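Local coordinates for like-Sm ribonucleoprotein core (Methanococcus vannielii SB, PDB 5MKI) that binds uridine monophosphate and calcium and, as a member of the ring-forming Sm family, probably works by binding RNA, at residues N18-V21 against K27-K30; A47-E50 against E56-M59; L38-A43 against D65-V70; G31-Y36 against V42-A47. One frame throughout, in Å; residues are numbered along the deposited sequence.

The four contacts illustrate how a small, strongly bent sheet is closed on itself in the Sm fold. Contacts 1 and 4 share strand 28-36: contact 1 pairs its first half with 18-21, contact 4 its second half with 42-47. Contact 2 carries the sheet on past Ala47, which it shares with contact 4. Contact 3 packs the loop of residues 38-41 on strand 67-71 beside the uridine site, about 16 Å from contact 2, centre to centre. Its His39, Asn41 and Asp65 bind uridine monophosphate, though none is bound to this chain here. Asn18 of contact 1 and Glu56 of contact 2, residues of two separate calcium sites, are about 7 Å apart at their nearest side-chain atoms.

Contact 1. Residues N18-V21 against K27-K30; sequences NVTV and KLVK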
loop_
_atom_site.group_PDB
_atom_site.type_symbol
_atom_site.label_atom_id
_atom_site.label_comp_id
_atom_site.label_asym_id
_atom_site.label_seq_id
_atom_site.Cartn_x
_atom_site.Cartn_y
_atom_site.Cartn_z
ATOM N N ASN A 18 -20.199 -3.730 22.381
ATOM C CA ASN A 18 -20.059 -4.638 21.251
ATOM C C ASN A 18 -20.024 -3.867 19.937
ATOM O O ASN A 18 -20.892 -3.024 19.682
ATOM C CB ASN A 18 -21.208 -5.645 21.230
ATOM C CG ASN A 18 -20.801 -6.965 20.630
ATOM O OD1 ASN A 18 -20.768 -7.129 19.410
ATOM N ND2 ASN A 18 -20.466 -7.916 21.490
ATOM N N VAL A 19 -19.021 -4.157 19.100
ATOM C CA VAL A 19 -18.908 -3.506 17.800
ATOM C C VAL A 19 -18.807 -4.570 16.719
ATOM O O VAL A 19 -18.422 -5.712 16.969
ATOM C CB VAL A 19 -17.710 -2.533 17.728
ATOM C CG1 VAL A 19 -17.846 -1.472 18.831
ATOM C CG2 VAL A 19 -16.367 -3.295 17.819
ATOM N N THR A 20 -19.187 -4.181 15.515
ATOM C CA THR A 20 -19.056 -5.004 14.321
ATOM C C THR A 20 -18.012 -4.361 13.415
ATOM O O THR A 20 -18.198 -3.225 12.972
ATOM C CB THR A 20 -20.397 -5.124 13.597
ATOM O OG1 THR A 20 -21.374 -5.600 14.526
ATOM C CG2 THR A 20 -20.307 -6.089 12.423
ATOM N N VAL A 21 -16.924 -5.080 13.158
ATOM C CA VAL A 21 -15.846 -4.614 12.283
ATOM C C VAL A 21 -16.010 -5.291 10.931
ATOM O O VAL A 21 -15.823 -6.506 10.814
ATOM C CB VAL A 21 -14.455 -4.905 12.868
ATOM C CG1 VAL A 21 -13.346 -4.335 11.931
ATOM C CG2 VAL A 21 -14.320 -4.333 14.264
ATOM N N LYS A 27 -15.488 -10.296 5.331
ATOM C CA LYS A 27 -15.664 -10.805 6.682
ATOM C C LYS A 27 -16.305 -9.759 7.589
ATOM O O LYS A 27 -16.132 -8.550 7.409
ATOM C CB LYS A 27 -14.318 -11.234 7.267
ATOM C CG LYS A 27 -13.680 -12.424 6.574
ATOM C CD LYS A 27 -12.531 -12.979 7.409
ATOM C CE LYS A 27 -11.743 -14.023 6.640
ATOM N NZ LYS A 27 -11.195 -13.486 5.375
ATOM N N LEU A 28 -17.058 -10.252 8.572
ATOM C CA LEU A 28 -17.570 -9.471 9.690
ATOM C C LEU A 28 -17.012 -10.059 10.978
ATOM O O LEU A 28 -17.185 -11.253 11.237
ATOM C CB LEU A 28 -19.102 -9.502 9.743
ATOM C CG LEU A 28 -19.932 -8.452 9.008
ATOM C CD1 LEU A 28 -19.890 -8.667 7.496
ATOM C CD2 LEU A 28 -21.368 -8.467 9.539
ATOM N N VAL A 29 -16.349 -9.232 11.782
ATOM C CA VAL A 29 -15.841 -9.641 13.088
ATOM C C VAL A 29 -16.587 -8.838 14.141
ATOM O O VAL A 29 -16.570 -7.603 14.109
ATOM C CB VAL A 29 -14.322 -9.434 13.219
ATOM C CG1 VAL A 29 -13.818 -10.118 14.461
ATOM C CG2 VAL A 29 -13.596 -9.948 11.991
ATOM N N LYS A 30 -17.229 -9.534 15.075
ATOM C CA LYS A 30 -18.071 -8.919 16.097
ATOM C C LYS A 30 -17.494 -9.237 17.466
ATOM O O LYS A 30 -17.128 -10.386 17.729
ATOM C CB LYS A 30 -19.515 -9.430 15.990
ATOM C CG LYS A 30 -20.428 -8.998 17.133
ATOM C CD LYS A 30 -21.773 -9.735 17.118
ATOM C CE LYS A 30 -22.171 -10.225 18.515
ATOM N NZ LYS A 30 -23.250 -9.395 19.161
#
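Lys30 lays its aliphatic chain across the amide of Asn18, the two side chains meeting at about a right angle. The touching atom on the asparagine is OD1, which lies along the lysine from CG to NZ; the approach to Lys30 CG, 3.0 Å from Asn18 OD1, is tight. Beyond CG the lysine bends at both of its outer torsions, chi3 135° and chi4 104°, and curls back round the same oxygen, leaving Lys30 NZ 3.4 Å from Asn18 OD1 in a weak hydrogen bond.

On that same face of the sheet Thr20 forms a non-hydrogen-bonded pair with Lys30, and its methyl slants against the neighbouring leucine, with Thr20 CG2 3.9 Å from Leu28 CD2. The opposite face carries Val21 and Val29, an antiparallel hydrogen-bonded pair. Here the backbone does the gripping: Val21 N reaches Val29 O at 2.7 Å, Val29 N returns the bond to Val21 O at 2.9 Å, and both are nearly straight. Next to this pair, Lys30 CA lies 3.3 Å from Val19 O, a CA-H...O contact.

The two strands form a hairpin of the Sm fold. Its buried valine face rests on Leu44 of strand 42-44, and Val21 also meets Val67 and Val70; Val29 further packs on Tyr69 of a neighbouring subunit. The chemistry thus divides the work: short, straight main-chain bonds fix the strands, whereas the lysine holds the exposed amide loosely, at a residue known to bind calcium, although none is bound to this chain here.

Contact 2. Residues A47-E50 against E56-M59; sequences AKIE and EFPM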
loop_
_atom_site.group_PDB
_atom_site.type_symbol
_atom_site.label_atom_id
_atom_site.label_comp_id
_atom_site.label_asym_id
_atom_site.label_seq_id
_atom_site.Cartn_x
_atom_site.Cartn_y
_atom_site.Cartn_z
ATOM N N ALA A 47 -14.827 -12.569 20.713
ATOM C CA ALA A 47 -15.162 -12.149 19.361
ATOM C C ALA A 47 -15.727 -13.301 18.539
ATOM O O ALA A 47 -15.441 -14.476 18.778
ATOM C CB ALA A 47 -13.928 -11.571 18.656
ATOM N N LYS A 48 -16.524 -12.938 17.540
ATOM C CA LYS A 48 -17.208 -13.892 16.682
ATOM C C LYS A 48 -17.049 -13.472 15.230
ATOM O O LYS A 48 -17.245 -12.299 14.898
ATOM C CB LYS A 48 -18.702 -13.979 17.031
ATOM C CG LYS A 48 -18.998 -14.321 18.493
ATOM C CD LYS A 48 -20.342 -13.729 18.933
ATOM C CE LYS A 48 -20.728 -14.173 20.342
ATOM N NZ LYS A 48 -21.302 -13.057 21.179
ATOM N N ILE A 49 -16.700 -14.422 14.370
ATOM C CA ILE A 49 -16.765 -14.212 12.928
ATOM C C ILE A 49 -18.128 -14.690 12.449
ATOM O O ILE A 49 -18.547 -15.806 12.776
ATOM C CB ILE A 49 -15.638 -14.961 12.197
ATOM C CG1 ILE A 49 -14.317 -14.878 12.973
ATOM C CG2 ILE A 49 -15.503 -14.444 10.778
ATOM C CD1 ILE A 49 -13.838 -13.480 13.255
ATOM N N GLU A 50 -18.829 -13.849 11.682
ATOM C CA GLU A 50 -20.100 -14.284 11.110
ATOM C C GLU A 50 -19.914 -15.453 10.153
ATOM O O GLU A 50 -20.871 -16.193 9.897
ATOM C CB GLU A 50 -20.800 -13.118 10.398
ATOM C CG GLU A 50 -20.726 -13.134 8.856
ATOM C CD GLU A 50 -19.314 -12.927 8.285
ATOM O OE1 GLU A 50 -19.163 -12.962 7.044
ATOM O OE2 GLU A 50 -18.355 -12.732 9.063
ATOM N N GLU A 56 -16.158 -18.497 19.978
ATOM C CA GLU A 56 -16.081 -17.214 20.676
ATOM C C GLU A 56 -14.626 -17.039 21.115
ATOM O O GLU A 56 -14.271 -17.409 22.239
ATOM C CB GLU A 56 -17.065 -17.153 21.856
ATOM C CG GLU A 56 -17.256 -15.757 22.451
ATOM C CD GLU A 56 -18.722 -15.394 22.703
ATOM O OE1 GLU A 56 -19.588 -16.296 22.670
ATOM O OE2 GLU A 56 -19.012 -14.196 22.926
ATOM N N PHE A 57 -13.798 -16.490 20.213
ATOM C CA PHE A 57 -12.393 -16.185 20.461
ATOM C C PHE A 57 -12.243 -15.318 21.710
ATOM O O PHE A 57 -12.785 -14.204 21.746
ATOM C CB PHE A 57 -11.784 -15.451 19.265
ATOM C CG PHE A 57 -11.944 -16.170 17.959
ATOM C CD1 PHE A 57 -13.139 -16.117 17.263
ATOM C CD2 PHE A 57 -10.893 -16.907 17.428
ATOM C CE1 PHE A 57 -13.287 -16.786 16.070
ATOM C CE2 PHE A 57 -11.030 -17.576 16.238
ATOM C CZ PHE A 57 -12.226 -17.518 15.553
ATOM N N PRO A 58 -11.519 -15.780 22.735
ATOM C CA PRO A 58 -11.304 -14.932 23.927
ATOM C C PRO A 58 -10.785 -13.531 23.619
ATOM O O PRO A 58 -11.233 -12.568 24.249
ATOM C CB PRO A 58 -10.290 -15.744 24.747
ATOM C CG PRO A 58 -10.534 -17.171 24.342
ATOM C CD PRO A 58 -10.977 -17.143 22.903
ATOM N N MET A 59 -9.851 -13.384 22.676
ATOM C CA MET A 59 -9.310 -12.070 22.328
ATOM C C MET A 59 -8.777 -12.120 20.902
ATOM O O MET A 59 -7.917 -12.957 20.588
ATOM C CB MET A 59 -8.202 -11.644 23.304
ATOM C CG MET A 59 -7.563 -10.274 23.018
ATOM S SD MET A 59 -8.626 -8.917 23.574
ATOM C CE MET A 59 -9.093 -9.523 25.190
#
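Phe57 leaves the backbone beside Ala47, its CB 4.5 Å from Ala47 CB on the face the pair shares. With CG turned anti to the carbonyl carbon (chi1 -55°), the ring swings along the opposing strand, and CB, CG and CD1 in turn pass the Ala47 carbonyl oxygen. That oxygen lies at the ring edge, in the ring plane, 3.2 Å from Phe57 CD1; CE1 carries on to Ile49 CG1 at 3.8 Å, the side chains crossing at about a right angle. Were the ring cut back to an alanine, Ile49 CG1 would lose its contact with CE1 and a gap would probably open beside the Ala47 carbonyl.

The main chains make an antiparallel hydrogen-bonded pair: Ala47 N bonds Phe57 O at 2.8 Å, while the return bond from Phe57 N to Ala47 O is bent and weak. Outside, Lys48 and Glu56 run side by side, and a salt bridge joins Lys48 NZ to Glu56 OE2 at 3.1 Å. Glu56 binds calcium in this protein, though none is bound to this chain here.

After the corner at Pro58, Met59 makes backbone hydrogen bonds to a neighbouring subunit, the strand-to-strand joining by which Sm folds assemble into rings.

Contact 3. Residues L38-A43 against D65-V70; sequences LHMNVA and DNVLYV
Met40 reaches from one nucleotide-binding loop of the Sm fold to strand 67-71, just after the other, where it meets Val67 and Val70. The loops belong to the Sm1 and Sm2 sequence motifs, and His39, Asn41 and Asp65 are uridine monophosphate-binding residues of this protein. Met40 runs at about a right angle to Val67, but slides past Val70 in the opposite direction. Its methyl does the touching in both cases: a bend at the last torsion (chi3 47°) sets Met40 CE 3.8 Å from Val67 CG1 and 3.9 Å from Val70 CG2.

Two residues three apart can both turn their side chains to the methionine because Leu68 and Tyr69 together face Tyr22 in a classic beta bulge, which shifts the alternation of the strand. Val67 and Val70 also pack on Val21, so the methionine adds the loop to the buried core of the barrel-like sheet.

Nearby, Asn41 bridges the loops, with ND2 bonded to Asp37 OD2 and OD1 receiving Gly64 N. Arg63 of a neighbouring subunit packs on both Met40 and Val67, which places the contact at a subunit boundary. The second methyl of the valine turns to the loop backbone, with Val67 CG2 4.1 Å from Met40 O.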
loop_
_atom_site.group_PDB
_atom_site.type_symbol
_atom_site.label_atom_id
_atom_site.label_comp_id
_atom_site.label_asym_id
_atom_site.label_seq_id
_atom_site.Cartn_x
_atom_site.Cartn_y
_atom_site.Cartn_z
ATOM N N LEU A 38 -4.658 4.746 16.446
ATOM C CA LEU A 38 -4.935 5.615 15.309
ATOM C C LEU A 38 -4.752 4.918 13.968
ATOM O O LEU A 38 -5.125 5.491 12.940
ATOM C CB LEU A 38 -4.068 6.874 15.384
ATOM C CG LEU A 38 -4.550 7.875 16.437
ATOM C CD1 LEU A 38 -3.675 9.116 16.442
ATOM C CD2 LEU A 38 -6.043 8.228 16.258
ATOM N N HIS A 39 -4.213 3.701 13.947
ATOM C CA HIS A 39 -4.251 2.882 12.741
ATOM C C HIS A 39 -5.571 2.144 12.559
ATOM O O HIS A 39 -5.735 1.448 11.549
ATOM C CB HIS A 39 -3.115 1.861 12.765
ATOM C CG HIS A 39 -1.760 2.481 12.867
ATOM N ND1 HIS A 39 -0.838 2.099 13.818
ATOM C CD2 HIS A 39 -1.177 3.469 12.149
ATOM C CE1 HIS A 39 0.262 2.818 13.673
ATOM N NE2 HIS A 39 0.083 3.655 12.668
ATOM N N MET A 40 -6.493 2.264 13.513
ATOM C CA MET A 40 -7.703 1.446 13.605
ATOM C C MET A 40 -7.400 -0.031 13.866
ATOM O O MET A 40 -8.243 -0.886 13.566
ATOM C CB MET A 40 -8.596 1.590 12.355
ATOM C CG MET A 40 -9.017 3.036 12.005
ATOM S SD MET A 40 -10.481 3.218 10.926
ATOM C CE MET A 40 -11.622 2.079 11.701
ATOM N N ASN A 41 -6.212 -0.372 14.393
ATOM C CA ASN A 41 -6.066 -1.664 15.054
ATOM C C ASN A 41 -7.064 -1.728 16.213
ATOM O O ASN A 41 -7.319 -0.725 16.882
ATOM C CB ASN A 41 -4.651 -1.889 15.614
ATOM C CG ASN A 41 -3.528 -1.806 14.563
ATOM O OD1 ASN A 41 -3.633 -2.290 13.440
ATOM N ND2 ASN A 41 -2.433 -1.216 14.971
ATOM N N VAL A 42 -7.635 -2.904 16.463
ATOM C CA VAL A 42 -8.613 -3.059 17.545
ATOM C C VAL A 42 -8.411 -4.404 18.239
ATOM O O VAL A 42 -8.153 -5.431 17.595
ATOM C CB VAL A 42 -10.070 -2.910 17.045
ATOM C CG1 VAL A 42 -10.299 -1.558 16.376
ATOM C CG2 VAL A 42 -10.453 -4.038 16.087
ATOM N N ALA A 43 -8.510 -4.392 19.569
ATOM C CA ALA A 43 -8.535 -5.613 20.364
ATOM C C ALA A 43 -9.989 -5.916 20.722
ATOM O O ALA A 43 -10.648 -5.103 21.378
ATOM C CB ALA A 43 -7.681 -5.472 21.623
ATOM N N ASP A 65 -5.496 -2.017 8.840
ATOM C CA ASP A 65 -5.438 -1.882 7.385
ATOM C C ASP A 65 -6.420 -2.800 6.669
ATOM O O ASP A 65 -6.679 -2.603 5.476
ATOM C CB ASP A 65 -4.023 -2.163 6.859
ATOM C CG ASP A 65 -3.756 -3.648 6.662
ATOM O OD1 ASP A 65 -4.209 -4.457 7.503
ATOM O OD2 ASP A 65 -3.104 -4.017 5.661
ATOM N N ASN A 66 -6.955 -3.808 7.355
ATOM C CA ASN A 66 -7.978 -4.665 6.773
ATOM C C ASN A 66 -9.376 -4.056 6.870
ATOM O O ASN A 66 -10.305 -4.581 6.245
ATOM C CB ASN A 66 -7.978 -6.041 7.460
ATOM C CG ASN A 66 -6.609 -6.745 7.411
ATOM O OD1 ASN A 66 -6.173 -7.177 6.354
ATOM N ND2 ASN A 66 -5.954 -6.888 8.567
ATOM N N VAL A 67 -9.549 -2.967 7.619
ATOM C CA VAL A 67 -10.886 -2.532 8.036
ATOM C C VAL A 67 -11.544 -1.724 6.927
ATOM O O VAL A 67 -10.933 -0.817 6.350
ATOM C CB VAL A 67 -10.817 -1.719 9.337
ATOM C CG1 VAL A 67 -12.193 -1.083 9.647
ATOM C CG2 VAL A 67 -10.371 -2.618 10.499
ATOM N N LEU A 68 -12.798 -2.060 6.631
ATOM C CA LEU A 68 -13.634 -1.296 5.716
ATOM C C LEU A 68 -14.373 -0.199 6.479
ATOM O O LEU A 68 -14.171 0.991 6.213
ATOM C CB LEU A 68 -14.611 -2.241 5.004
ATOM C CG LEU A 68 -15.226 -1.841 3.664
ATOM C CD1 LEU A 68 -14.132 -1.660 2.605
ATOM C CD2 LEU A 68 -16.241 -2.902 3.226
ATOM N N TYR A 69 -15.223 -0.590 7.435
ATOM C CA TYR A 69 -15.832 0.330 8.394
ATOM C C TYR A 69 -16.221 -0.446 9.646
ATOM O O TYR A 69 -16.370 -1.669 9.615
ATOM C CB TYR A 69 -17.059 1.059 7.824
ATOM C CG TYR A 69 -17.903 0.311 6.803
ATOM C CD1 TYR A 69 -18.723 -0.764 7.170
ATOM C CD2 TYR A 69 -17.917 0.711 5.478
ATOM C CE1 TYR A 69 -19.498 -1.431 6.220
ATOM C CE2 TYR A 69 -18.684 0.060 4.535
ATOM C CZ TYR A 69 -19.475 -1.003 4.900
ATOM O OH TYR A 69 -20.229 -1.629 3.924
ATOM N N VAL A 70 -16.369 0.283 10.750
ATOM C CA VAL A 70 -16.796 -0.273 12.029
ATOM C C VAL A 70 -18.181 0.286 12.356
ATOM O O VAL A 70 -18.408 1.501 12.251
ATOM C CB VAL A 70 -15.780 0.045 13.144
ATOM C CG1 VAL A 70 -16.183 -0.610 14.426
ATOM C CG2 VAL A 70 -14.366 -0.419 12.740
#

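Contact 4. Residues G31-Y36 against V42-A47; sequences GRLKAY and VALENA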
loop_
_atom_site.group_PDB
_atom_site.type_symbol
_atom_site.label_atom_id
_atom_site.label_comp_id
_atom_site.label_asym_id
_atom_site.label_seq_id
_atom_site.Cartn_x
_atom_site.Cartn_y
_atom_site.Cartn_z
ATOM N N GLY A 31 -17.408 -8.233 18.335
ATOM C CA GLY A 31 -16.840 -8.470 19.653
ATOM C C GLY A 31 -16.904 -7.236 20.529
ATOM O O GLY A 31 -17.406 -6.184 20.128
ATOM N N ARG A 32 -16.368 -7.382 21.741
ATOM C CA ARG A 32 -16.359 -6.319 22.745
ATOM C C ARG A 32 -15.044 -5.538 22.664
ATOM O O ARG A 32 -13.963 -6.102 22.886
ATOM C CB ARG A 32 -16.550 -6.919 24.140
ATOM C CG ARG A 32 -16.580 -5.924 25.311
ATOM C CD ARG A 32 -16.550 -6.686 26.644
ATOM N NE ARG A 32 -16.759 -5.810 27.795
ATOM C CZ ARG A 32 -17.957 -5.401 28.211
ATOM N NH1 ARG A 32 -19.051 -5.782 27.566
ATOM N NH2 ARG A 32 -18.061 -4.603 29.261
ATOM N N LEU A 33 -15.140 -4.240 22.384
ATOM C CA LEU A 33 -13.972 -3.417 22.065
ATOM C C LEU A 33 -13.225 -3.014 23.335
ATOM O O LEU A 33 -13.714 -2.197 24.123
ATOM C CB LEU A 33 -14.404 -2.189 21.271
ATOM C CG LEU A 33 -13.293 -1.241 20.795
ATOM C CD1 LEU A 33 -12.543 -1.823 19.603
ATOM C CD2 LEU A 33 -13.870 0.134 20.466
ATOM N N LYS A 34 -12.012 -3.546 23.499
ATOM C CA LYS A 34 -11.148 -3.266 24.643
ATOM C C LYS A 34 -10.086 -2.206 24.373
ATOM O O LYS A 34 -9.533 -1.648 25.329
ATOM C CB LYS A 34 -10.434 -4.550 25.099
ATOM C CG LYS A 34 -11.356 -5.735 25.307
ATOM C CD LYS A 34 -12.343 -5.422 26.405
ATOM C CE LYS A 34 -11.629 -5.197 27.741
ATOM N NZ LYS A 34 -12.586 -4.827 28.828
ATOM N N ALA A 35 -9.771 -1.932 23.113
ATOM C CA ALA A 35 -8.666 -1.034 22.790
ATOM C C ALA A 35 -8.662 -0.790 21.295
ATOM O O ALA A 35 -9.087 -1.647 20.518
ATOM C CB ALA A 35 -7.315 -1.609 23.238
ATOM N N TYR A 36 -8.185 0.395 20.910
ATOM C CA TYR A 36 -7.979 0.769 19.517
ATOM C C TYR A 36 -6.885 1.831 19.470
ATOM O O TYR A 36 -6.559 2.454 20.488
ATOM C CB TYR A 36 -9.261 1.307 18.865
ATOM C CG TYR A 36 -9.559 2.709 19.319
ATOM C CD1 TYR A 36 -10.079 2.944 20.581
ATOM C CD2 TYR A 36 -9.279 3.805 18.506
ATOM C CE1 TYR A 36 -10.326 4.227 21.016
ATOM C CE2 TYR A 36 -9.520 5.088 18.937
ATOM C CZ TYR A 36 -10.049 5.293 20.183
ATOM O OH TYR A 36 -10.294 6.564 20.617
ATOM N N VAL A 42 -7.635 -2.904 16.463
ATOM C CA VAL A 42 -8.613 -3.059 17.545
ATOM C C VAL A 42 -8.411 -4.404 18.239
ATOM O O VAL A 42 -8.153 -5.431 17.595
ATOM C CB VAL A 42 -10.070 -2.910 17.045
ATOM C CG1 VAL A 42 -10.299 -1.558 16.376
ATOM C CG2 VAL A 42 -10.453 -4.038 16.087
ATOM N N ALA A 43 -8.510 -4.392 19.569
ATOM C CA ALA A 43 -8.535 -5.613 20.364
ATOM C C ALA A 43 -9.989 -5.916 20.722
ATOM O O ALA A 43 -10.648 -5.103 21.378
ATOM C CB ALA A 43 -7.681 -5.472 21.623
ATOM N N LEU A 44 -10.491 -7.064 20.267
ATOM C CA LEU A 44 -11.886 -7.457 20.469
ATOM C C LEU A 44 -11.952 -8.673 21.386
ATOM O O LEU A 44 -11.382 -9.722 21.067
ATOM C CB LEU A 44 -12.564 -7.788 19.144
ATOM C CG LEU A 44 -12.669 -6.695 18.089
ATOM C CD1 LEU A 44 -13.129 -7.291 16.765
ATOM C CD2 LEU A 44 -13.617 -5.621 18.586
ATOM N N GLU A 45 -12.677 -8.539 22.495
ATOM C CA GLU A 45 -12.825 -9.602 23.481
ATOM C C GLU A 45 -14.069 -10.435 23.188
ATOM O O GLU A 45 -15.116 -9.894 22.823
ATOM C CB GLU A 45 -12.920 -9.005 24.885
ATOM C CG GLU A 45 -12.840 -10.017 25.999
ATOM C CD GLU A 45 -13.166 -9.409 27.340
ATOM O OE1 GLU A 45 -14.361 -9.126 27.581
ATOM O OE2 GLU A 45 -12.231 -9.210 28.146
ATOM N N ASN A 46 -13.952 -11.755 23.354
ATOM C CA ASN A 46 -15.072 -12.671 23.111
ATOM C C ASN A 46 -15.679 -12.426 21.727
ATOM O O ASN A 46 -16.866 -12.114 21.574
ATOM C CB ASN A 46 -16.129 -12.550 24.217
ATOM C CG ASN A 46 -15.639 -13.112 25.544
ATOM O OD1 ASN A 46 -14.872 -14.074 25.577
ATOM N ND2 ASN A 46 -16.060 -12.500 26.637
ATOM N N ALA A 47 -14.827 -12.569 20.713
ATOM C CA ALA A 47 -15.162 -12.149 19.361
ATOM C C ALA A 47 -15.727 -13.301 18.539
ATOM O O ALA A 47 -15.441 -14.476 18.778
ATOM C CB ALA A 47 -13.928 -11.571 18.656
HETATM O O HOH W 1 -14.276 -6.887 29.253
#
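Leu33 and Val42 meet at about a right angle in the apolar centre, with Leu33 CD1 3.7 Å from Val42 CB. The same methyl lies 4.1 Å from Leu44 CD2. Gly31 passes close to the opposing segment, its CA 4.1 Å from Ala47 CA, where a side chain would crowd Leu44 and Ala47.

Arg32 and Glu45 form an antiparallel hydrogen-bonded pair; Glu45 N reaches Arg32 O at 2.8 Å. Their side chains lie alongside each other on the other face, guanidinium and carboxylate planes 14° apart, yet too far for a salt bridge. A water joins the charges instead: it receives Lys34 NZ at 2.7 Å, donates to Glu45 OE1 at 2.8 Å, and takes a weak bond from Arg32 NE. Lys34 CG stands anti to the carbonyl carbon (chi1 -50°), resting on Glu45 CB, and two further bends bring NZ to the water and Asn16 OD1; a leucine in its place would probably leave both without their ammonium donor.

The apolar face of this hairpin forms part of the core: Leu33 and Tyr36 pack on Leu11 of helix 9-13, Leu44 on Val19 of strand 18-23, and Val42 and Leu44 on Val62 of strand 57-62.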